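Local coordinates for protein amine oxidase (PDB 3PGB) that probably oxidises primary amines to aldehydes, as a dimeric copper amine oxidase with one copper ion and one topaquinone cofactor in each subunit, at residues R178-D183 against D225-D230; S189-K194 against S262-R267; F413-G418 against A425-T430. One frame throughout, in Å; residues are numbered along the deposited sequence.

Contact 1 of 3, residues R178-D183 against D225-D230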
# COMPACT_ATOMS: atom_id res chain seq x y z
N ARG A 178 -14.24 2.56 38.52
CA ARG A 178 -15.11 1.46 38.92
C ARG A 178 -14.83 0.21 38.10
O ARG A 178 -14.30 0.29 36.99
CB ARG A 178 -16.58 1.85 38.77
CG ARG A 178 -17.04 2.06 37.35
CD ARG A 178 -18.51 2.37 37.31
NE ARG A 178 -18.99 2.64 35.96
CZ ARG A 178 -20.25 2.95 35.66
NH1 ARG A 178 -21.17 3.03 36.62
NH2 ARG A 178 -20.59 3.17 34.40
N ASN A 179 -15.18 -0.94 38.66
CA ASN A 179 -15.12 -2.21 37.95
C ASN A 179 -16.56 -2.58 37.60
O ASN A 179 -17.35 -2.96 38.47
CB ASN A 179 -14.46 -3.28 38.83
CG ASN A 179 -14.34 -4.63 38.13
OD1 ASN A 179 -14.96 -4.87 37.09
ND2 ASN A 179 -13.53 -5.51 38.70
N VAL A 180 -16.89 -2.45 36.32
CA VAL A 180 -18.28 -2.58 35.86
C VAL A 180 -18.69 -4.05 35.63
O VAL A 180 -19.87 -4.32 35.40
CB VAL A 180 -18.53 -1.72 34.58
CG1 VAL A 180 -18.20 -2.51 33.30
CG2 VAL A 180 -19.95 -1.23 34.54
N GLU A 181 -17.73 -4.97 35.68
CA GLU A 181 -18.00 -6.40 35.56
C GLU A 181 -17.36 -7.20 36.70
O GLU A 181 -16.49 -8.04 36.45
CB GLU A 181 -17.53 -6.93 34.21
CG GLU A 181 -18.19 -6.24 33.02
CD GLU A 181 -18.13 -7.05 31.74
OE1 GLU A 181 -17.55 -6.55 30.75
OE2 GLU A 181 -18.67 -8.19 31.72
N PRO A 182 -17.79 -6.96 37.95
CA PRO A 182 -17.20 -7.63 39.10
C PRO A 182 -17.76 -9.02 39.39
O PRO A 182 -17.18 -9.75 40.19
CB PRO A 182 -17.56 -6.70 40.25
CG PRO A 182 -18.87 -6.13 39.86
CD PRO A 182 -18.88 -6.06 38.35
N ASP A 183 -18.87 -9.38 38.75
CA ASP A 183 -19.57 -10.62 39.06
C ASP A 183 -19.63 -11.57 37.86
O ASP A 183 -20.68 -12.13 37.55
CB ASP A 183 -20.99 -10.31 39.55
CG ASP A 183 -20.99 -9.42 40.78
OD1 ASP A 183 -20.55 -9.89 41.85
OD2 ASP A 183 -21.44 -8.26 40.67
N ASP A 225 -19.70 -5.23 24.74
CA ASP A 225 -18.55 -4.56 25.33
C ASP A 225 -18.42 -3.22 24.60
O ASP A 225 -18.27 -3.19 23.38
CB ASP A 225 -17.29 -5.41 25.13
CG ASP A 225 -16.04 -4.82 25.82
OD1 ASP A 225 -16.11 -3.71 26.37
OD2 ASP A 225 -14.99 -5.50 25.80
N PRO A 226 -18.52 -2.10 25.34
CA PRO A 226 -18.77 -1.98 26.77
C PRO A 226 -20.22 -2.28 27.13
O PRO A 226 -21.07 -2.39 26.25
CB PRO A 226 -18.44 -0.51 27.06
CG PRO A 226 -18.72 0.17 25.80
CD PRO A 226 -18.38 -0.77 24.70
N LEU A 227 -20.48 -2.42 28.43
CA LEU A 227 -21.85 -2.52 28.91
C LEU A 227 -22.49 -1.13 28.85
O LEU A 227 -21.80 -0.11 28.90
CB LEU A 227 -21.87 -3.05 30.35
CG LEU A 227 -21.26 -4.42 30.61
CD1 LEU A 227 -21.33 -4.77 32.09
CD2 LEU A 227 -21.95 -5.48 29.77
N TRP A 228 -23.82 -1.11 28.72
CA TRP A 228 -24.55 0.16 28.64
C TRP A 228 -24.50 0.86 29.98
O TRP A 228 -24.73 0.24 31.02
CB TRP A 228 -26.01 -0.07 28.23
CG TRP A 228 -26.22 -0.24 26.75
CD1 TRP A 228 -25.28 -0.50 25.81
CD2 TRP A 228 -27.48 -0.22 26.07
NE1 TRP A 228 -25.86 -0.61 24.58
CE2 TRP A 228 -27.21 -0.45 24.71
CE3 TRP A 228 -28.80 -0.03 26.47
CZ2 TRP A 228 -28.21 -0.49 23.74
CZ3 TRP A 228 -29.80 -0.07 25.52
CH2 TRP A 228 -29.50 -0.29 24.17
N GLN A 229 -24.18 2.16 29.95
CA GLN A 229 -23.93 2.94 31.16
C GLN A 229 -24.70 4.26 31.12
O GLN A 229 -24.13 5.34 31.23
CB GLN A 229 -22.41 3.18 31.30
CG GLN A 229 -21.60 1.91 31.53
CD GLN A 229 -20.13 2.07 31.17
OE1 GLN A 229 -19.47 3.01 31.60
NE2 GLN A 229 -19.62 1.13 30.38
N ASP A 230 -26.01 4.15 30.97
CA ASP A 230 -26.90 5.31 31.02
C ASP A 230 -27.35 5.58 32.45
O ASP A 230 -27.98 4.73 33.07
CB ASP A 230 -28.13 5.07 30.13
CG ASP A 230 -27.78 5.02 28.65
OD1 ASP A 230 -27.22 6.01 28.13
OD2 ASP A 230 -28.06 3.98 28.00
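Arg-178 and Gln-229 make the one hydrogen bond across this contact, NH2 to OE1 at 3.0 Å with an N-H...O angle of 148°. The acceptor lies in the guanidinium plane, but the donor stands 38° out of the carbonyl plane, so no lone pair is met squarely. The arginine reaches this far because its chain is extended from CG to NE. Further polar bonds fix both groups: Arg-178 NE donates to Gln-665 O, Gln-229 OE1 also accepts from Ile-667 N, and Gln-229 NE2 turns back on Leu-227 O at 2.9 Å.

Both segments are loops, one leading from strand 176-178 to helix 186-198, the other joining strands 219-223 and 235-242 through a cis peptide before Pro-226. An Asx turn shapes the first, Asn-179 OD1 accepting from Glu-181 N at 3.1 Å.

Apolar contact centres on one methyl, Leu-227 CD1. It lies 3.6 Å from Glu-181 CG, touching the aliphatic part of that side chain, and 4.0 Å from Val-180 CG1. Val-180 O is also close to CD1, while Ile-234 packs against both Val-180 and Leu-227.

Contact 2 of 3, residues S189-K194 against S262-R267. With MAN (alpha-D-mannopyranose), chain B.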
# COMPACT_ATOMS: atom_id res chain seq x y z
N SER A 189 -24.53 -18.00 36.76
CA SER A 189 -25.18 -19.02 37.58
C SER A 189 -26.47 -18.53 38.26
O SER A 189 -27.40 -19.30 38.46
CB SER A 189 -24.21 -19.57 38.63
OG SER A 189 -23.69 -18.52 39.43
N GLU A 190 -26.51 -17.24 38.60
CA GLU A 190 -27.64 -16.67 39.34
C GLU A 190 -28.56 -15.83 38.46
O GLU A 190 -29.55 -15.28 38.95
CB GLU A 190 -27.13 -15.83 40.52
CG GLU A 190 -26.34 -16.62 41.55
CD GLU A 190 -27.13 -17.79 42.12
OE1 GLU A 190 -28.32 -17.60 42.48
OE2 GLU A 190 -26.58 -18.91 42.19
N TRP A 191 -28.25 -15.73 37.17
CA TRP A 191 -29.03 -14.89 36.26
C TRP A 191 -29.21 -15.53 34.88
O TRP A 191 -30.25 -16.13 34.61
CB TRP A 191 -28.41 -13.49 36.17
CG TRP A 191 -29.28 -12.49 35.50
CD1 TRP A 191 -29.04 -11.88 34.31
CD2 TRP A 191 -30.52 -11.96 35.98
NE1 TRP A 191 -30.06 -11.00 34.01
CE2 TRP A 191 -30.98 -11.04 35.02
CE3 TRP A 191 -31.29 -12.19 37.13
CZ2 TRP A 191 -32.17 -10.33 35.18
CZ3 TRP A 191 -32.47 -11.49 37.28
CH2 TRP A 191 -32.90 -10.57 36.31
N LEU A 192 -28.20 -15.44 34.01
CA LEU A 192 -28.34 -15.84 32.60
C LEU A 192 -28.81 -17.28 32.42
O LEU A 192 -29.76 -17.53 31.68
CB LEU A 192 -27.03 -15.63 31.84
CG LEU A 192 -26.64 -14.17 31.56
CD1 LEU A 192 -25.22 -14.09 31.04
CD2 LEU A 192 -27.62 -13.53 30.59
N PHE A 193 -28.16 -18.21 33.10
CA PHE A 193 -28.54 -19.62 33.01
C PHE A 193 -29.91 -19.90 33.60
O PHE A 193 -30.63 -20.79 33.12
CB PHE A 193 -27.50 -20.53 33.69
CG PHE A 193 -26.17 -20.60 32.98
CD1 PHE A 193 -26.06 -20.43 31.60
CD2 PHE A 193 -25.02 -20.90 33.70
CE1 PHE A 193 -24.83 -20.52 30.97
CE2 PHE A 193 -23.78 -21.00 33.07
CZ PHE A 193 -23.69 -20.81 31.70
N LYS A 194 -30.29 -19.17 34.63
CA LYS A 194 -31.62 -19.32 35.21
C LYS A 194 -32.69 -18.83 34.23
O LYS A 194 -33.69 -19.50 34.02
CB LYS A 194 -31.71 -18.63 36.58
CG LYS A 194 -30.84 -19.32 37.63
CD LYS A 194 -31.16 -18.93 39.07
CE LYS A 194 -30.50 -19.91 40.05
NZ LYS A 194 -30.51 -19.42 41.46
N SER A 262 -30.87 -6.95 30.16
CA SER A 262 -30.82 -7.11 31.62
C SER A 262 -30.30 -5.85 32.30
O SER A 262 -29.29 -5.29 31.88
CB SER A 262 -29.91 -8.28 31.99
OG SER A 262 -30.34 -9.50 31.39
N ASP A 263 -30.99 -5.41 33.35
CA ASP A 263 -30.44 -4.39 34.24
C ASP A 263 -29.68 -5.12 35.34
O ASP A 263 -30.29 -5.75 36.21
CB ASP A 263 -31.54 -3.50 34.84
CG ASP A 263 -30.98 -2.35 35.68
OD1 ASP A 263 -30.08 -2.58 36.52
OD2 ASP A 263 -31.45 -1.20 35.53
N VAL A 264 -28.35 -5.06 35.29
CA VAL A 264 -27.49 -5.73 36.26
C VAL A 264 -26.79 -4.72 37.18
O VAL A 264 -25.64 -4.91 37.56
CB VAL A 264 -26.46 -6.64 35.55
CG1 VAL A 264 -25.61 -7.39 36.56
CG2 VAL A 264 -27.17 -7.64 34.64
N THR A 265 -27.50 -3.65 37.55
CA THR A 265 -26.94 -2.63 38.43
C THR A 265 -26.81 -3.19 39.84
O THR A 265 -27.75 -3.80 40.37
CB THR A 265 -27.82 -1.36 38.46
OG1 THR A 265 -28.23 -1.02 37.13
CG2 THR A 265 -27.06 -0.19 39.07
N GLY A 266 -25.64 -2.98 40.44
CA GLY A 266 -25.34 -3.50 41.77
C GLY A 266 -24.89 -4.94 41.72
O GLY A 266 -24.90 -5.57 40.65
N ARG A 267 -24.49 -5.47 42.88
CA ARG A 267 -23.97 -6.83 43.00
C ARG A 267 -24.93 -7.80 43.70
O ARG A 267 -24.52 -8.88 44.12
CB ARG A 267 -22.65 -6.81 43.78
CG ARG A 267 -21.62 -5.81 43.29
CD ARG A 267 -20.28 -6.07 43.96
NE ARG A 267 -19.72 -7.36 43.56
CZ ARG A 267 -18.56 -7.85 43.98
NH1 ARG A 267 -17.78 -7.18 44.82
NH2 ARG A 267 -18.16 -9.04 43.55
C1 MAN B . -24.26 -10.96 49.83
C2 MAN B . -24.99 -11.19 48.51
C3 MAN B . -24.47 -10.18 47.48
C4 MAN B . -24.65 -8.77 48.02
C5 MAN B . -23.92 -8.63 49.35
C6 MAN B . -24.16 -7.23 49.93
O2 MAN B . -26.38 -11.08 48.71
O3 MAN B . -25.12 -10.33 46.24
O4 MAN B . -24.13 -7.85 47.09
O5 MAN B . -24.38 -9.61 50.26
O6 MAN B . -23.59 -7.10 51.20
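The indole N-H of Trp-191 is bonded to the hydroxyl oxygen of Ser-262, NE1 to OG at 3.0 Å, and this is the one hydrogen bond between the two segments. It is nearly straight, with an N-H...O angle of 172°, and OG lies only 5° out of the ring plane, so the serine meets the indole at its edge. Trp-191 carries CG anti to its backbone N (chi1 -168°), which sends the ring from the helix toward the strand. Ser-262 answers with OG beside its own backbone N, and its CB comes within 3.4 Å of Trp-191 NE1. Val-264 adds a looser touch, its CG2 4.5 Å from the same nitrogen and oblique to the ring. The buried area is small, 116 Å² over both sides.

Beyond Val-264 the chain runs away from helix 186-198. Asp-263 OD1 accepts from Thr-265 N at 3.0 Å, an Asx turn just after the strand. Farther on, Arg-267 O receives O3 of a mannose at 2.6 Å and, weakly, O4 of the same sugar, which belongs to a glycan attached to the protein itself. The Arg-267 guanidinium turns to Asp-183 and to the backbone oxygens of Glu-99, Arg-139 and Thr-141.

Segment 262-267 belongs to the DUF1965 family, grouped with the N2 and N3 domains of copper amine oxidases, and a helix packed on an antiparallel sheet is consistent with such an alpha/beta domain. Helix 186-198, with a wider pi-type turn at 189-192 that includes Trp-191, lies against the sheet in which strand 255-263 runs between strands 235-242 and 273-279. Leu-192 packs on Arg-236 and Asp-238 of strand 235-242, and Trp-272, in the loop before strand 273-279, meets Trp-191 edge-to-face.

Contact 3 of 3, residues F413-G418 against A425-T430. With NAG (2-acetamido-2-deoxy-beta-D-glucopyranose), chain H.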
# COMPACT_ATOMS: atom_id res chain seq x y z
N PHE A 413 1.28 -14.53 21.22
CA PHE A 413 1.73 -15.92 21.28
C PHE A 413 2.97 -16.19 20.41
O PHE A 413 3.35 -15.36 19.59
CB PHE A 413 0.61 -16.86 20.82
CG PHE A 413 -0.61 -16.83 21.69
CD1 PHE A 413 -0.51 -17.05 23.06
CD2 PHE A 413 -1.86 -16.59 21.14
CE1 PHE A 413 -1.65 -17.04 23.87
CE2 PHE A 413 -3.00 -16.57 21.94
CZ PHE A 413 -2.90 -16.79 23.30
N GLU A 414 3.58 -17.35 20.61
CA GLU A 414 4.74 -17.76 19.82
C GLU A 414 4.35 -17.82 18.34
O GLU A 414 3.25 -18.27 18.00
CB GLU A 414 5.26 -19.12 20.30
CG GLU A 414 6.42 -19.71 19.50
CD GLU A 414 7.03 -20.95 20.15
OE1 GLU A 414 6.39 -21.55 21.04
OE2 GLU A 414 8.15 -21.33 19.76
N LEU A 415 5.24 -17.35 17.48
CA LEU A 415 5.01 -17.33 16.03
C LEU A 415 5.35 -18.68 15.41
O LEU A 415 6.21 -19.40 15.91
CB LEU A 415 5.87 -16.23 15.39
CG LEU A 415 5.65 -14.82 15.94
CD1 LEU A 415 6.57 -13.83 15.26
CD2 LEU A 415 4.20 -14.40 15.76
N LEU A 416 4.67 -19.02 14.31
CA LEU A 416 5.05 -20.20 13.55
C LEU A 416 6.21 -19.82 12.65
O LEU A 416 6.06 -18.98 11.75
CB LEU A 416 3.88 -20.74 12.71
CG LEU A 416 2.67 -21.28 13.48
CD1 LEU A 416 1.74 -22.01 12.53
CD2 LEU A 416 3.09 -22.22 14.62
N LYS A 417 7.37 -20.41 12.90
CA LYS A 417 8.58 -20.08 12.17
C LYS A 417 8.46 -20.51 10.72
O LYS A 417 7.94 -21.58 10.44
CB LYS A 417 9.80 -20.72 12.82
CG LYS A 417 10.11 -20.14 14.18
CD LYS A 417 11.02 -21.03 15.00
CE LYS A 417 11.39 -20.34 16.30
NZ LYS A 417 11.11 -21.21 17.47
N GLY A 418 8.91 -19.66 9.81
CA GLY A 418 8.80 -19.91 8.38
C GLY A 418 7.47 -19.49 7.77
O GLY A 418 7.34 -19.43 6.55
N ALA A 425 14.80 -15.65 10.39
CA ALA A 425 14.59 -14.56 11.33
C ALA A 425 15.12 -14.91 12.71
O ALA A 425 15.07 -16.07 13.13
CB ALA A 425 13.11 -14.23 11.41
N SER A 426 15.66 -13.92 13.42
CA SER A 426 15.96 -14.11 14.84
C SER A 426 14.69 -13.80 15.62
O SER A 426 13.88 -12.97 15.21
CB SER A 426 17.15 -13.25 15.30
OG SER A 426 16.84 -11.87 15.31
N TYR A 427 14.49 -14.52 16.72
CA TYR A 427 13.25 -14.48 17.46
C TYR A 427 13.53 -14.14 18.91
O TYR A 427 14.30 -14.85 19.57
CB TYR A 427 12.56 -15.85 17.40
CG TYR A 427 11.98 -16.20 16.05
CD1 TYR A 427 12.75 -16.83 15.09
CD2 TYR A 427 10.65 -15.89 15.74
CE1 TYR A 427 12.22 -17.15 13.84
CE2 TYR A 427 10.11 -16.21 14.49
CZ TYR A 427 10.90 -16.84 13.54
OH TYR A 427 10.37 -17.16 12.30
N LEU A 428 12.92 -13.07 19.41
CA LEU A 428 13.03 -12.70 20.81
C LEU A 428 11.82 -13.19 21.59
O LEU A 428 10.80 -13.56 21.00
CB LEU A 428 13.16 -11.18 20.96
CG LEU A 428 14.39 -10.54 20.33
CD1 LEU A 428 14.26 -9.02 20.34
CD2 LEU A 428 15.66 -10.99 21.05
N ASN A 429 11.96 -13.22 22.91
CA ASN A 429 10.85 -13.52 23.81
C ASN A 429 10.10 -12.26 24.21
O ASN A 429 10.62 -11.14 24.08
CB ASN A 429 11.36 -14.20 25.08
CG ASN A 429 11.77 -15.64 24.86
OD1 ASN A 429 11.55 -16.22 23.80
ND2 ASN A 429 12.37 -16.24 25.90
N THR A 430 8.88 -12.45 24.69
CA THR A 430 8.16 -11.43 25.44
C THR A 430 7.46 -12.13 26.59
O THR A 430 7.13 -13.32 26.49
CB THR A 430 7.11 -10.68 24.58
OG1 THR A 430 6.21 -11.61 23.97
CG2 THR A 430 7.79 -9.83 23.51
C1 NAG H . 12.84 -17.60 25.97
C2 NAG H . 14.36 -17.72 25.93
C3 NAG H . 14.83 -19.16 26.18
C4 NAG H . 14.14 -19.78 27.39
C5 NAG H . 12.64 -19.57 27.29
C6 NAG H . 11.90 -20.11 28.51
C7 NAG H . 16.01 -16.58 24.55
C8 NAG H . 16.40 -16.12 23.17
N2 NAG H . 14.85 -17.23 24.66
O3 NAG H . 16.22 -19.16 26.42
O4 NAG H . 14.44 -21.16 27.48
O5 NAG H . 12.40 -18.18 27.18
O6 NAG H . 12.24 -19.34 29.64
O7 NAG H . 16.75 -16.37 25.51
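Lys-417 lays its aliphatic chain across one face of the Tyr-427 ring, and this is the tight part of the contact. Its CG approaches CZ of Tyr-427 to 3.5 Å and sits 3.9 Å from the ring centroid, 30° off the normal, a CH-pi contact. Farther along, Lys-417 CE stands over the same face, nearer the rim. The tyrosine oxygen reaches the backbone as well, with OH of Tyr-427 3.4 Å from CA of Lys-417. Tyr-427 CG lies beside the backbone N (chi1 -71°), and its ring points from the strand toward the loop.

Tyr-427 belongs to strand 426-434, which pairs antiparallel with strand 437-451 in the beta-rich catalytic domain of copper amine oxidases. The loop 413-418 packs beside that pair, close to the Cys-421 to Cys-446 disulfide, both of whose cysteines touch Tyr-427.

At the ring edge the fit is looser: Leu-415 CD1 is 4.3 Å from Tyr-427 CE2. The lysine ammonium adds little to the ring, NZ being too far above the Tyr-427 face for more than a weak cation-pi attraction. Its firmer partner is Asp-443, a salt bridge from the neighbouring strand, whereas the pair with Glu-414 OE2 is long. Away from the loop, Asn-429 ND2 carries an N-linked N-acetylglucosamine, and Asn-429 OD1 accepts from Asp-443 N.

Contacts 1 and 2 are neighbours, their centres 13 Å apart, and their segments alternate along the chain. They meet directly where Asp-183 OD1 bridges to Arg-267 NH2 at 3.1 Å. Both draw on helix 186-198 and the sheet containing strand 235-242, contact 1 through flanking loops, contact 2 through the helix itself and strand 255-263 of that sheet. Contact 3 lies in the catalytic domain, its centre 36 Å from that of contact 1. Contact 1 is mostly buried and mixes polar and methyl contacts; contact 2, farther from the chain's centre, depends on a single polar bond; partly buried contact 3 has no hydrogen bond across it. Contacts 1 and 3 also touch the second subunit.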